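Local atomic coordinates of GCN5-related N-acetyltransferase (Brucella melitensis biovar Abortus, PDB entry 4J3G), a protein that probably transfers an acetyl group from acetyl-coenzyme A to an amino group, perhaps that of an N-terminal alanine on a ribosomal protein, as a GNAT-family enzyme. Residues A36-Y41 against E60-W65; E126-A131 against R155-E160; A79-Q84 against G117-T122; A89-F94 against R134-L139; Q64-R69 against F74-A79. All coordinates share one frame; numbering follows the deposited sequence. Where two conformers were deposited one is given.

Contact 1: A36-Y41 against E60-W65; sequences ALLAIY and ENRHQW. With SO4 (sulfate ion), chain F.
A cation-pi stack of Arg62 on Tyr41 joins helices 34-47 and 59-72, which lie against the sheet strands 76-81 and 84-93; segments 36-41 and 60-65 run 108° apart in direction. The guanidinium lies nearly flat on the phenol ring: Arg62 CZ stands 4.2 Å from the Tyr41 ring centroid, almost on its normal, with NH2 above the rim near CD1. Two bends, at chi2 and chi3, fold the arginine chain back so that its flat end reaches this ring. Trp65 covers the opposite face, its CB over the centre and its indole meeting NH2 toward the ring's rim, a second cation-pi contact. In the plane of the group, Arg62 NE (2.8 Å) and NH1 (2.6 Å) both grip Asn61 OD1, which fixes its rotation. Nearer the backbone, Leu38 CD1 rests on Arg62 CG at 3.8 Å. Leu37 CD1 makes a looser apolar contact with Trp65 CZ3; both leucines place apolar surface between the helices. Tyr41 OH is hydrogen-bonded to Asn53, fixing the end of the ring. Trp65 NE1 points its N-H at O3 of a sulfate, probably from the crystallisation liquor, but the modelled separation is doubtfully short. The aromatic faces and the amide oxygen probably offset the cost of burying the positive charge.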
# COMPACT_ATOMS: atom_id res chain seq x y z
N ALA A 36 7.10 26.76 3.10
CA ALA A 36 6.57 26.25 4.38
C ALA A 36 6.33 24.72 4.36
O ALA A 36 6.70 24.03 5.30
CB ALA A 36 5.30 26.98 4.78
N LEU A 37 5.77 24.22 3.27
CA LEU A 37 5.51 22.80 3.11
C LEU A 37 6.84 22.07 3.18
O LEU A 37 6.97 21.07 3.90
CB LEU A 37 4.82 22.49 1.81
CG LEU A 37 3.47 23.14 1.53
CD1 LEU A 37 2.86 22.55 0.26
CD2 LEU A 37 2.48 22.96 2.66
N LEU A 38 7.84 22.59 2.45
CA LEU A 38 9.15 21.95 2.46
C LEU A 38 9.71 21.84 3.87
O LEU A 38 10.30 20.77 4.25
CB LEU A 38 10.11 22.73 1.57
CG LEU A 38 11.58 22.24 1.52
CD1 LEU A 38 11.64 20.86 0.89
CD2 LEU A 38 12.43 23.25 0.76
N ALA A 39 9.64 22.94 4.62
CA ALA A 39 10.23 23.01 5.96
C ALA A 39 9.58 21.99 6.88
O ALA A 39 10.24 21.29 7.63
CB ALA A 39 10.11 24.42 6.53
N ILE A 40 8.26 21.89 6.78
CA ILE A 40 7.49 20.98 7.63
C ILE A 40 7.80 19.54 7.24
O ILE A 40 8.06 18.70 8.07
CB ILE A 40 5.99 21.30 7.54
CG1 ILE A 40 5.74 22.68 8.16
CG2 ILE A 40 5.11 20.23 8.24
CD1 ILE A 40 4.43 23.31 7.70
N TYR A 41 7.79 19.28 5.95
CA TYR A 41 8.10 17.95 5.47
C TYR A 41 9.52 17.49 5.85
O TYR A 41 9.70 16.42 6.45
CB TYR A 41 7.94 17.89 4.00
CG TYR A 41 8.28 16.54 3.41
CD1 TYR A 41 7.35 15.53 3.36
CD2 TYR A 41 9.55 16.28 2.93
CE1 TYR A 41 7.67 14.28 2.80
CE2 TYR A 41 9.88 15.04 2.37
CZ TYR A 41 8.92 14.05 2.31
OH TYR A 41 9.28 12.80 1.84
N GLU A 60 12.05 21.99 -5.39
CA GLU A 60 11.56 21.47 -6.67
C GLU A 60 10.79 20.17 -6.46
O GLU A 60 9.79 19.95 -7.12
CB GLU A 60 12.73 21.26 -7.66
CG GLU A 60 12.37 20.62 -9.01
CD GLU A 60 11.25 21.33 -9.80
OE1 GLU A 60 11.12 22.57 -9.73
OE2 GLU A 60 10.48 20.62 -10.51
N ASN A 61 11.28 19.31 -5.57
CA ASN A 61 10.60 18.07 -5.21
C ASN A 61 9.15 18.34 -4.76
O ASN A 61 8.21 17.72 -5.22
CB ASN A 61 11.39 17.35 -4.11
CG ASN A 61 10.73 16.08 -3.66
OD1 ASN A 61 9.76 16.10 -2.86
ND2 ASN A 61 11.30 14.95 -4.07
N ARG A 62 8.98 19.30 -3.87
CA ARG A 62 7.66 19.62 -3.35
C ARG A 62 6.80 20.32 -4.39
O ARG A 62 5.58 20.21 -4.37
CB ARG A 62 7.78 20.48 -2.10
CG ARG A 62 8.51 19.78 -0.95
CD ARG A 62 7.70 18.60 -0.43
NE ARG A 62 7.95 17.36 -1.16
CZ ARG A 62 7.24 16.26 -1.03
NH1 ARG A 62 7.56 15.18 -1.72
NH2 ARG A 62 6.20 16.24 -0.22
N HIS A 63 7.43 21.05 -5.30
CA HIS A 63 6.69 21.68 -6.38
C HIS A 63 6.03 20.60 -7.27
O HIS A 63 4.85 20.72 -7.67
CB HIS A 63 7.60 22.61 -7.17
CG HIS A 63 7.08 22.96 -8.53
ND1 HIS A 63 6.23 24.03 -8.76
CD2 HIS A 63 7.30 22.40 -9.75
CE1 HIS A 63 5.95 24.11 -10.04
NE2 HIS A 63 6.59 23.13 -10.67
N GLN A 64 6.81 19.57 -7.61
CA GLN A 64 6.29 18.45 -8.41
C GLN A 64 5.21 17.72 -7.62
O GLN A 64 4.18 17.32 -8.18
CB GLN A 64 7.39 17.46 -8.82
CG GLN A 64 8.46 18.09 -9.72
CD GLN A 64 9.57 17.14 -10.07
OE1 GLN A 64 9.42 15.91 -9.95
NE2 GLN A 64 10.72 17.69 -10.50
N TRP A 65 5.41 17.59 -6.31
CA TRP A 65 4.46 16.85 -5.46
C TRP A 65 3.11 17.57 -5.44
O TRP A 65 2.03 16.94 -5.61
CB TRP A 65 5.00 16.71 -4.04
CG TRP A 65 4.05 16.04 -3.08
CD1 TRP A 65 3.88 14.72 -2.89
CD2 TRP A 65 3.16 16.70 -2.17
NE1 TRP A 65 2.95 14.49 -1.92
CE2 TRP A 65 2.49 15.69 -1.46
CE3 TRP A 65 2.88 18.02 -1.88
CZ2 TRP A 65 1.51 15.98 -0.50
CZ3 TRP A 65 1.93 18.31 -0.91
CH2 TRP A 65 1.28 17.30 -0.22
S SO4 F . 3.20 11.17 -1.17
O1 SO4 F . 2.79 10.18 -0.15
O2 SO4 F . 2.52 10.91 -2.46
O3 SO4 F . 2.82 12.51 -0.65
O4 SO4 F . 4.66 11.13 -1.42

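Contact 2: E126-A131 against R155-E160; sequences ELIEEA and RSQGFE
Gln157, in the loop that follows helix 148-156, is the first residue of 155-160 to touch 126-131: its CB lies 3.8 Å from Ile128 CD1. Only the aliphatic base of the glutamine matters here, while its backbone O accepts a hydrogen bond from Lys183. Gly158 follows with phi at 99°, a conformation that comes easily to glycine, and its N closes a turn onto Arg155 O at 3.0 Å. That turn redirects the chain, and Phe159 comes next. Its ring presents an edge to the same methyl, with CE1 3.9 Å from Ile128 CD1, the two side chains running antiparallel alongside one another. Ile128 places CG1 anti to its carbonyl carbon (chi1 -74°), and this carries CD1 out to the point where both partners meet it. A long branched isoleucine suits a place where the backbones stay well apart, Ile128 CA being 8.8 Å from Gln157 CA. Phe159 also packs on Met181 and meets the His154 ring edge-to-face. Glu160 then enters the sheet, pairing with Gln182. Two helices on one side of the sheet, with the chain turning from the second into strand 160-171, outermost within this chain, are as expected of the C-terminal half of a GNAT fold.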
# COMPACT_ATOMS: atom_id res chain seq x y z
N GLU A 126 -11.13 18.89 8.43
CA GLU A 126 -11.45 19.56 7.17
C GLU A 126 -11.13 18.67 5.96
O GLU A 126 -11.88 18.63 4.98
CB GLU A 126 -10.71 20.88 7.05
CG GLU A 126 -11.11 21.69 5.80
CD GLU A 126 -12.62 21.83 5.58
OE1 GLU A 126 -13.39 22.09 6.57
OE2 GLU A 126 -13.03 21.71 4.41
N LEU A 127 -10.04 17.91 6.05
CA LEU A 127 -9.72 16.99 4.98
C LEU A 127 -10.82 15.93 4.78
O LEU A 127 -11.13 15.56 3.65
CB LEU A 127 -8.40 16.27 5.27
CG LEU A 127 -7.70 15.64 4.05
CD1 LEU A 127 -7.38 16.69 3.00
CD2 LEU A 127 -6.41 14.95 4.48
N ILE A 128 -11.37 15.41 5.88
CA ILE A 128 -12.46 14.48 5.83
C ILE A 128 -13.65 15.09 5.06
O ILE A 128 -14.29 14.42 4.26
CB ILE A 128 -12.94 14.08 7.27
CG1 ILE A 128 -11.94 13.13 7.93
CG2 ILE A 128 -14.30 13.42 7.23
CD1 ILE A 128 -12.19 12.90 9.42
N GLU A 129 -13.97 16.34 5.33
CA GLU A 129 -15.11 16.96 4.62
C GLU A 129 -14.83 17.07 3.13
O GLU A 129 -15.74 16.85 2.31
CB GLU A 129 -15.43 18.35 5.17
CG GLU A 129 -15.83 18.36 6.64
CD GLU A 129 -17.03 17.48 6.96
OE1 GLU A 129 -17.92 17.31 6.09
OE2 GLU A 129 -17.07 16.91 8.08
N GLU A 130 -13.61 17.45 2.77
CA GLU A 130 -13.18 17.49 1.35
C GLU A 130 -13.27 16.13 0.70
O GLU A 130 -13.78 15.99 -0.42
CB GLU A 130 -11.77 18.00 1.20
CG GLU A 130 -11.61 19.49 1.33
CD GLU A 130 -11.88 20.23 0.02
OE1 GLU A 130 -12.30 19.60 -1.00
OE2 GLU A 130 -11.65 21.46 0.03
N ALA A 131 -12.85 15.10 1.42
CA ALA A 131 -12.95 13.75 0.90
C ALA A 131 -14.40 13.35 0.66
O ALA A 131 -14.72 12.75 -0.37
CB ALA A 131 -12.28 12.77 1.88
N ARG A 155 -8.90 8.48 16.03
CA ARG A 155 -10.07 7.85 16.63
C ARG A 155 -11.17 8.87 16.98
O ARG A 155 -12.33 8.58 16.84
CB ARG A 155 -9.70 7.04 17.86
CG ARG A 155 -10.85 6.22 18.38
CD ARG A 155 -10.45 4.87 18.96
NE ARG A 155 -9.20 4.83 19.74
CZ ARG A 155 -8.32 3.82 19.71
NH1 ARG A 155 -8.47 2.80 18.86
NH2 ARG A 155 -7.23 3.86 20.48
N SER A 156 -10.75 10.05 17.41
CA SER A 156 -11.68 11.13 17.75
C SER A 156 -12.52 11.59 16.58
O SER A 156 -13.62 12.16 16.76
CB SER A 156 -10.96 12.33 18.43
OG SER A 156 -10.27 13.19 17.49
N GLN A 157 -12.03 11.33 15.38
CA GLN A 157 -12.73 11.70 14.17
C GLN A 157 -13.44 10.50 13.52
O GLN A 157 -13.91 10.62 12.40
CB GLN A 157 -11.72 12.29 13.17
CG GLN A 157 -11.05 13.55 13.64
CD GLN A 157 -12.08 14.59 13.91
OE1 GLN A 157 -12.89 14.91 13.05
NE2 GLN A 157 -12.11 15.10 15.13
N GLY A 158 -13.52 9.37 14.19
CA GLY A 158 -14.33 8.29 13.72
C GLY A 158 -13.57 7.21 12.99
O GLY A 158 -14.17 6.29 12.49
N PHE A 159 -12.23 7.30 12.97
CA PHE A 159 -11.42 6.23 12.46
C PHE A 159 -11.43 5.04 13.45
O PHE A 159 -11.50 5.26 14.66
CB PHE A 159 -9.98 6.68 12.26
CG PHE A 159 -9.78 7.52 11.04
CD1 PHE A 159 -10.22 8.84 10.99
CD2 PHE A 159 -9.16 6.99 9.92
CE1 PHE A 159 -10.05 9.61 9.83
CE2 PHE A 159 -8.95 7.77 8.79
CZ PHE A 159 -9.43 9.07 8.74
N GLU A 160 -11.39 3.81 12.92
CA GLU A 160 -11.29 2.58 13.72
C GLU A 160 -10.01 1.86 13.37
O GLU A 160 -9.53 1.97 12.23
CB GLU A 160 -12.49 1.64 13.48
CG GLU A 160 -13.87 2.26 13.79
CD GLU A 160 -14.96 1.24 14.13
OE1 GLU A 160 -14.94 0.08 13.63
OE2 GLU A 160 -15.86 1.60 14.92

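Contact 3: A79-Q84 against G117-T122. With SO4 (sulfate ion), chain E.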
# COMPACT_ATOMS: atom_id res chain seq x y z
N ALA A 79 -2.85 24.85 7.26
CA ALA A 79 -3.33 25.61 8.39
C ALA A 79 -2.44 26.84 8.56
O ALA A 79 -1.21 26.72 8.66
CB ALA A 79 -3.29 24.75 9.63
N GLU A 80 -3.08 27.99 8.66
CA GLU A 80 -2.39 29.26 8.84
C GLU A 80 -2.78 29.89 10.18
O GLU A 80 -3.96 29.93 10.53
CB GLU A 80 -2.76 30.20 7.70
CG GLU A 80 -1.88 31.45 7.64
CD GLU A 80 -2.40 32.48 6.66
OE1 GLU A 80 -2.57 32.13 5.46
OE2 GLU A 80 -2.62 33.66 7.08
N ARG A 81 -1.77 30.36 10.93
CA ARG A 81 -1.95 30.98 12.26
C ARG A 81 -0.96 32.13 12.41
O ARG A 81 0.24 31.96 12.15
CB ARG A 81 -1.67 29.95 13.38
CG ARG A 81 -2.13 30.38 14.77
CD ARG A 81 -1.99 29.29 15.80
NE ARG A 81 -0.60 28.89 16.00
CZ ARG A 81 -0.22 27.82 16.69
NH1 ARG A 81 -1.12 27.02 17.25
NH2 ARG A 81 1.07 27.54 16.81
N GLU A 82 -1.46 33.29 12.84
CA GLU A 82 -0.65 34.51 12.96
C GLU A 82 0.19 34.76 11.70
O GLU A 82 1.40 35.05 11.79
CB GLU A 82 0.24 34.44 14.23
CG GLU A 82 -0.57 34.39 15.51
CD GLU A 82 0.28 34.42 16.77
OE1 GLU A 82 1.11 33.49 16.95
OE2 GLU A 82 0.10 35.34 17.59
N GLY A 83 -0.47 34.63 10.54
CA GLY A 83 0.17 34.73 9.22
C GLY A 83 1.01 33.54 8.71
O GLY A 83 1.38 33.52 7.55
N GLN A 84 1.35 32.58 9.58
CA GLN A 84 2.34 31.53 9.22
C GLN A 84 1.63 30.20 8.96
O GLN A 84 0.67 29.87 9.63
CB GLN A 84 3.37 31.32 10.35
N GLY A 117 -1.38 21.57 19.93
CA GLY A 117 -2.16 22.81 19.91
C GLY A 117 -3.46 22.71 19.13
O GLY A 117 -4.11 23.73 18.91
N GLY A 118 -3.83 21.50 18.69
CA GLY A 118 -5.13 21.27 18.04
C GLY A 118 -5.11 21.39 16.52
O GLY A 118 -6.14 21.21 15.86
N ILE A 119 -3.93 21.63 15.97
CA ILE A 119 -3.77 21.85 14.53
C ILE A 119 -4.07 20.59 13.74
O ILE A 119 -4.84 20.65 12.76
CB ILE A 119 -2.34 22.31 14.18
CG1 ILE A 119 -2.02 23.67 14.87
CG2 ILE A 119 -2.17 22.40 12.65
CD1 ILE A 119 -0.56 24.05 14.83
N GLY A 120 -3.46 19.47 14.12
CA GLY A 120 -3.65 18.21 13.40
C GLY A 120 -5.12 17.79 13.36
O GLY A 120 -5.62 17.33 12.35
N ARG A 121 -5.81 17.94 14.48
CA ARG A 121 -7.20 17.55 14.56
C ARG A 121 -8.08 18.44 13.66
O ARG A 121 -8.92 17.92 12.92
CB ARG A 121 -7.69 17.60 16.01
CG ARG A 121 -8.99 16.83 16.21
CD ARG A 121 -9.44 16.75 17.68
NE ARG A 121 -10.87 16.44 17.74
CZ ARG A 121 -11.50 15.84 18.74
NH1 ARG A 121 -10.84 15.43 19.85
NH2 ARG A 121 -12.82 15.64 18.64
N THR A 122 -7.79 19.73 13.61
CA THR A 122 -8.54 20.67 12.75
C THR A 122 -8.31 20.37 11.24
O THR A 122 -9.23 20.43 10.40
CB THR A 122 -8.10 22.13 13.02
OG1 THR A 122 -8.31 22.46 14.41
CG2 THR A 122 -8.88 23.12 12.16
S SO4 E . -0.93 17.67 17.03
O1 SO4 E . -1.48 17.22 18.35
O2 SO4 E . -1.87 18.67 16.43
O3 SO4 E . 0.33 18.39 17.35
O4 SO4 E . -0.70 16.50 16.14
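Ile119, at the start of helix 119-133, packs on Ala79 and Arg81 of strand 76-81 just after the glycine-rich loop that binds the acetyl-CoA pyrophosphate in GNAT enzymes. From CB the isoleucine forks. CG2, anti to the backbone N, is directed at the strand and meets Ala79 CB at 4.0 Å; an alanine suits this place, where helix and sheet are close. The other arm runs through CG1 to CD1, which ends 3.9 Å from Arg81 NH1. This methyl lies over one face of the guanidinium, the two chains running roughly perpendicular, and the arginine also touches Leu24 and Ala114. Beyond Arg81 the strand reverses through a type I' turn to Gln84, with Gly83 at positive phi. On the helix side, Gly120 N gives a hydrogen bond of 2.9 Å to O2 of the sulfate of chain E, the lack of a side chain letting the anion come close. Gly116 N and Arg115 NE also bind this sulfate, probably a crystallisation ion, as a phosphate-binding loop might. The first turn is fastened at the N-cap, Gly118: Thr122 OG1, 2.9 Å away, and Thr122 N reach Gly118 O from opposite faces of the carbonyl plane.

Contact 4: A89-F94 against R134-L139; sequences ASYGPF and RKVHVL
Tyr91 of strand 84-93 reaches Val136 and Arg134 with the far end of its ring, and here the packing is close. Its OH stands 3.4 Å from Arg134 CD and 3.6 Å from Val136 CG2, while CZ lies 3.8 Å from the same valine methyl. The tyrosine adopts the crowded rotamer, with CG between the backbone N and the carbonyl carbon (chi1 67°), and this directs the ring across to the loop following helix 119-133. A compact branched side chain such as Val136 suits close packing beside the phenol. Farther down the ring the packing is slacker: Leu139 CD2 comes obliquely to Tyr91 CD2 at 4.3 Å.

Toward solvent, Arg134 lends only its aliphatic chain, extended from CG to NE, as a cover for the hydroxyl end. Its guanidinium stands nearly perpendicular to the ring plane, at 88°, and is bound elsewhere, to Glu130 by a salt bridge and to Gly73 O. Lys135 points away from the contact, and its positive phi makes it the C-prime residue of a Schellman motif, in which Val136 N meets Ala131 O. The motif ends the helix and sends the chain back toward strand 138-144. Leu127 and Ala131 of the helix also pack on the ring. The tyrosine is thus covered on one side by the return leg of the beta-alpha-beta crossover that links the central parallel strands of the GNAT fold.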
# COMPACT_ATOMS: atom_id res chain seq x y z
N ALA A 89 -2.11 19.10 5.26
CA ALA A 89 -2.70 17.75 5.14
C ALA A 89 -3.07 17.44 3.71
O ALA A 89 -3.46 18.33 2.92
CB ALA A 89 -3.96 17.59 6.02
N SER A 90 -2.98 16.16 3.37
CA SER A 90 -3.40 15.76 2.07
C SER A 90 -3.82 14.30 2.07
O SER A 90 -3.71 13.60 3.07
CB SER A 90 -2.27 16.01 1.05
OG SER A 90 -2.77 15.92 -0.28
N TYR A 91 -4.35 13.87 0.94
CA TYR A 91 -4.56 12.44 0.70
C TYR A 91 -4.29 12.11 -0.73
O TYR A 91 -4.30 13.00 -1.61
CB TYR A 91 -5.93 11.96 1.13
CG TYR A 91 -7.08 12.46 0.36
CD1 TYR A 91 -7.37 11.98 -0.94
CD2 TYR A 91 -7.98 13.35 0.93
CE1 TYR A 91 -8.46 12.45 -1.64
CE2 TYR A 91 -9.08 13.79 0.23
CZ TYR A 91 -9.32 13.34 -1.03
OH TYR A 91 -10.43 13.84 -1.72
N GLY A 92 -3.92 10.84 -0.95
CA GLY A 92 -3.63 10.34 -2.29
C GLY A 92 -3.99 8.87 -2.39
O GLY A 92 -4.64 8.31 -1.51
N PRO A 93 -3.57 8.22 -3.45
CA PRO A 93 -4.01 6.88 -3.67
C PRO A 93 -3.52 5.92 -2.58
O PRO A 93 -2.38 6.04 -2.11
CB PRO A 93 -3.36 6.51 -5.01
CG PRO A 93 -3.10 7.80 -5.68
CD PRO A 93 -2.79 8.77 -4.59
N PHE A 94 -4.40 5.04 -2.11
CA PHE A 94 -4.01 4.03 -1.11
C PHE A 94 -3.16 2.94 -1.77
O PHE A 94 -2.06 2.62 -1.30
CB PHE A 94 -5.26 3.43 -0.46
CG PHE A 94 -4.96 2.24 0.41
CD1 PHE A 94 -4.03 2.33 1.43
CD2 PHE A 94 -5.57 1.03 0.16
CE1 PHE A 94 -3.76 1.24 2.23
CE2 PHE A 94 -5.28 -0.07 0.95
CZ PHE A 94 -4.37 0.03 1.96
N ARG A 134 -15.75 14.96 -2.36
CA ARG A 134 -15.12 14.39 -3.54
C ARG A 134 -15.45 12.91 -3.73
O ARG A 134 -14.93 12.29 -4.65
CB ARG A 134 -13.59 14.65 -3.52
CG ARG A 134 -13.24 16.10 -3.75
CD ARG A 134 -11.79 16.43 -3.49
NE ARG A 134 -11.63 17.88 -3.32
CZ ARG A 134 -10.76 18.64 -3.97
NH1 ARG A 134 -9.90 18.14 -4.88
NH2 ARG A 134 -10.73 19.94 -3.70
N LYS A 135 -16.35 12.36 -2.90
CA LYS A 135 -16.89 10.99 -3.05
C LYS A 135 -15.86 9.92 -2.82
O LYS A 135 -16.01 8.80 -3.33
CB LYS A 135 -17.54 10.74 -4.43
CG LYS A 135 -18.50 11.81 -4.92
CD LYS A 135 -19.55 12.18 -3.90
CE LYS A 135 -20.72 11.24 -3.91
NZ LYS A 135 -21.76 11.78 -2.99
N VAL A 136 -14.87 10.20 -1.98
CA VAL A 136 -14.03 9.13 -1.42
C VAL A 136 -14.90 8.20 -0.59
O VAL A 136 -15.76 8.66 0.14
CB VAL A 136 -12.91 9.69 -0.54
CG1 VAL A 136 -12.08 8.56 0.09
CG2 VAL A 136 -12.02 10.64 -1.35
N HIS A 137 -14.71 6.89 -0.73
CA HIS A 137 -15.44 5.95 0.07
C HIS A 137 -14.75 5.62 1.37
O HIS A 137 -15.40 5.51 2.42
CB HIS A 137 -15.71 4.64 -0.72
CG HIS A 137 -16.64 3.69 -0.02
ND1 HIS A 137 -17.94 4.02 0.30
CD2 HIS A 137 -16.42 2.47 0.49
CE1 HIS A 137 -18.49 3.03 0.97
NE2 HIS A 137 -17.60 2.06 1.08
N VAL A 138 -13.46 5.37 1.31
CA VAL A 138 -12.69 5.04 2.52
C VAL A 138 -11.46 5.90 2.62
O VAL A 138 -10.70 6.01 1.66
CB VAL A 138 -12.20 3.55 2.53
CG1 VAL A 138 -11.50 3.24 3.85
CG2 VAL A 138 -13.34 2.61 2.31
N LEU A 139 -11.24 6.50 3.81
CA LEU A 139 -9.94 7.04 4.18
C LEU A 139 -9.12 6.08 5.04
O LEU A 139 -9.62 5.49 6.00
CB LEU A 139 -10.06 8.38 4.94
CG LEU A 139 -10.66 9.52 4.09
CD1 LEU A 139 -11.12 10.65 5.03
CD2 LEU A 139 -9.65 10.00 3.08

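Contact 5: Q64-R69 against F74-A79. With SO4 (sulfate ion), chain F.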
# COMPACT_ATOMS: atom_id res chain seq x y z
N GLN A 64 6.81 19.57 -7.61
CA GLN A 64 6.29 18.45 -8.41
C GLN A 64 5.21 17.72 -7.62
O GLN A 64 4.18 17.32 -8.18
CB GLN A 64 7.39 17.46 -8.82
CG GLN A 64 8.46 18.09 -9.72
CD GLN A 64 9.57 17.14 -10.07
OE1 GLN A 64 9.42 15.91 -9.95
NE2 GLN A 64 10.72 17.69 -10.50
N TRP A 65 5.41 17.59 -6.31
CA TRP A 65 4.46 16.85 -5.46
C TRP A 65 3.11 17.57 -5.44
O TRP A 65 2.03 16.94 -5.61
CB TRP A 65 5.00 16.71 -4.04
CG TRP A 65 4.05 16.04 -3.08
CD1 TRP A 65 3.88 14.72 -2.89
CD2 TRP A 65 3.16 16.70 -2.17
NE1 TRP A 65 2.95 14.49 -1.92
CE2 TRP A 65 2.49 15.69 -1.46
CE3 TRP A 65 2.88 18.02 -1.88
CZ2 TRP A 65 1.51 15.98 -0.50
CZ3 TRP A 65 1.93 18.31 -0.91
CH2 TRP A 65 1.28 17.30 -0.22
N LEU A 66 3.17 18.89 -5.29
CA LEU A 66 1.94 19.70 -5.23
C LEU A 66 1.26 19.71 -6.60
O LEU A 66 0.05 19.61 -6.69
CB LEU A 66 2.28 21.13 -4.81
CG LEU A 66 1.09 22.11 -4.67
CD1 LEU A 66 0.07 21.65 -3.67
CD2 LEU A 66 1.60 23.47 -4.30
N GLU A 67 2.05 19.85 -7.65
CA GLU A 67 1.50 19.95 -9.01
C GLU A 67 0.77 18.67 -9.32
O GLU A 67 -0.31 18.68 -9.94
CB GLU A 67 2.62 20.17 -10.01
N ASN A 68 1.37 17.54 -8.92
CA ASN A 68 0.76 16.25 -9.19
C ASN A 68 -0.52 16.05 -8.36
O ASN A 68 -1.52 15.50 -8.88
CB ASN A 68 1.74 15.13 -8.94
CG ASN A 68 2.86 15.08 -9.96
OD1 ASN A 68 2.78 15.67 -11.04
ND2 ASN A 68 3.92 14.40 -9.61
N ARG A 69 -0.54 16.52 -7.12
CA ARG A 69 -1.79 16.46 -6.31
C ARG A 69 -2.93 17.21 -7.00
O ARG A 69 -4.02 16.67 -7.22
CB ARG A 69 -1.57 17.08 -4.92
CG ARG A 69 -0.85 16.16 -3.99
CD ARG A 69 -1.79 15.04 -3.60
NE ARG A 69 -1.33 14.36 -2.43
CZ ARG A 69 -0.67 13.22 -2.43
NH1 ARG A 69 -0.37 12.61 -3.57
NH2 ARG A 69 -0.32 12.68 -1.27
N PHE A 74 -6.55 15.72 -6.00
CA PHE A 74 -6.39 15.45 -4.59
C PHE A 74 -6.07 16.75 -3.85
O PHE A 74 -5.13 17.46 -4.22
CB PHE A 74 -5.29 14.41 -4.39
CG PHE A 74 -5.57 13.09 -5.05
CD1 PHE A 74 -6.80 12.45 -4.88
CD2 PHE A 74 -4.63 12.49 -5.86
CE1 PHE A 74 -7.07 11.22 -5.50
CE2 PHE A 74 -4.86 11.27 -6.46
CZ PHE A 74 -6.07 10.61 -6.28
N PRO A 75 -6.85 17.06 -2.81
CA PRO A 75 -6.68 18.30 -2.03
C PRO A 75 -5.38 18.34 -1.25
O PRO A 75 -4.88 17.29 -0.79
CB PRO A 75 -7.81 18.24 -1.02
CG PRO A 75 -8.22 16.85 -0.96
CD PRO A 75 -7.95 16.24 -2.29
N VAL A 76 -4.80 19.53 -1.20
CA VAL A 76 -3.78 19.84 -0.21
C VAL A 76 -4.24 21.04 0.62
O VAL A 76 -4.39 22.12 0.10
CB VAL A 76 -2.40 20.14 -0.82
CG1 VAL A 76 -1.41 20.33 0.32
CG2 VAL A 76 -1.92 19.02 -1.75
N LEU A 77 -4.42 20.83 1.92
CA LEU A 77 -4.86 21.86 2.83
C LEU A 77 -3.69 22.37 3.67
O LEU A 77 -2.80 21.58 4.11
CB LEU A 77 -5.94 21.33 3.78
CG LEU A 77 -7.14 20.73 3.06
CD1 LEU A 77 -8.16 20.26 4.08
CD2 LEU A 77 -7.74 21.72 2.06
N VAL A 78 -3.71 23.68 3.97
CA VAL A 78 -2.77 24.22 4.94
C VAL A 78 -3.49 24.88 6.10
O VAL A 78 -4.62 25.38 5.95
CB VAL A 78 -1.79 25.24 4.30
CG1 VAL A 78 -0.93 24.56 3.25
CG2 VAL A 78 -2.52 26.41 3.68
N ALA A 79 -2.85 24.85 7.26
CA ALA A 79 -3.33 25.61 8.39
C ALA A 79 -2.44 26.84 8.56
O ALA A 79 -1.21 26.72 8.66
CB ALA A 79 -3.29 24.75 9.63
S SO4 F . 3.20 11.17 -1.17
O1 SO4 F . 2.79 10.18 -0.15
O2 SO4 F . 2.52 10.91 -2.46
O3 SO4 F . 2.82 12.51 -0.65
O4 SO4 F . 4.66 11.13 -1.42
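Arg69, Val76 and Phe74 bury most of the surface where helix 59-72 turns into strand 76-81. Arg69 CG, anti to the carbonyl carbon (chi1 -78°), lies over the centre of the Trp65 indole, and the bend at chi2 then turns CD toward Phe74. CD passes Phe74 CB at 3.6 Å, while the phenyl ring itself turns from the helix, its plane almost perpendicular to the guanidinium. Arg69 NE is hydrogen-bonded to Ser90 OG, and NH2 comes within 3.2 Å of O3 of the chain F sulfate, as suits a cation beside an anion. The backbones are tied by Phe74 N, which donates to Arg69 O at 3.0 Å and 163°. Val76 is the wedge: its CG2 touches Arg69 CB (3.7 Å), Leu66 CD1 (3.8 Å) and Trp65 CH2 (3.9 Å). A beta-branched valine presents two methyls at once to the helix side chains. With helix 64-69 and strand 76-79 running 122° apart, the short connection turns the chain sharply, as where the second helix of a GNAT domain passes into the second strand.

In the fold
Contacts 1 and 5 are neighbours, their centres 9 Å apart; they share Trp65 and the sulfate of chain F, and Leu37 of one packs on Val78 of the other. Contact 2 lies on the opposite side of the chain's centre, 24 Å from contact 1 between centres, and is joined to contact 4 (10 Å between centres) through helix 119-133 and strand 138-144. Contact 5 meets contact 4 at the sheet, where Ser90 OG lies 2.6 Å from Pro75 O. Contact 3 overlaps contact 5 at Ala79 and holds the chain E sulfate, at the probable coenzyme phosphate site and well separated from the sulfate of chain F.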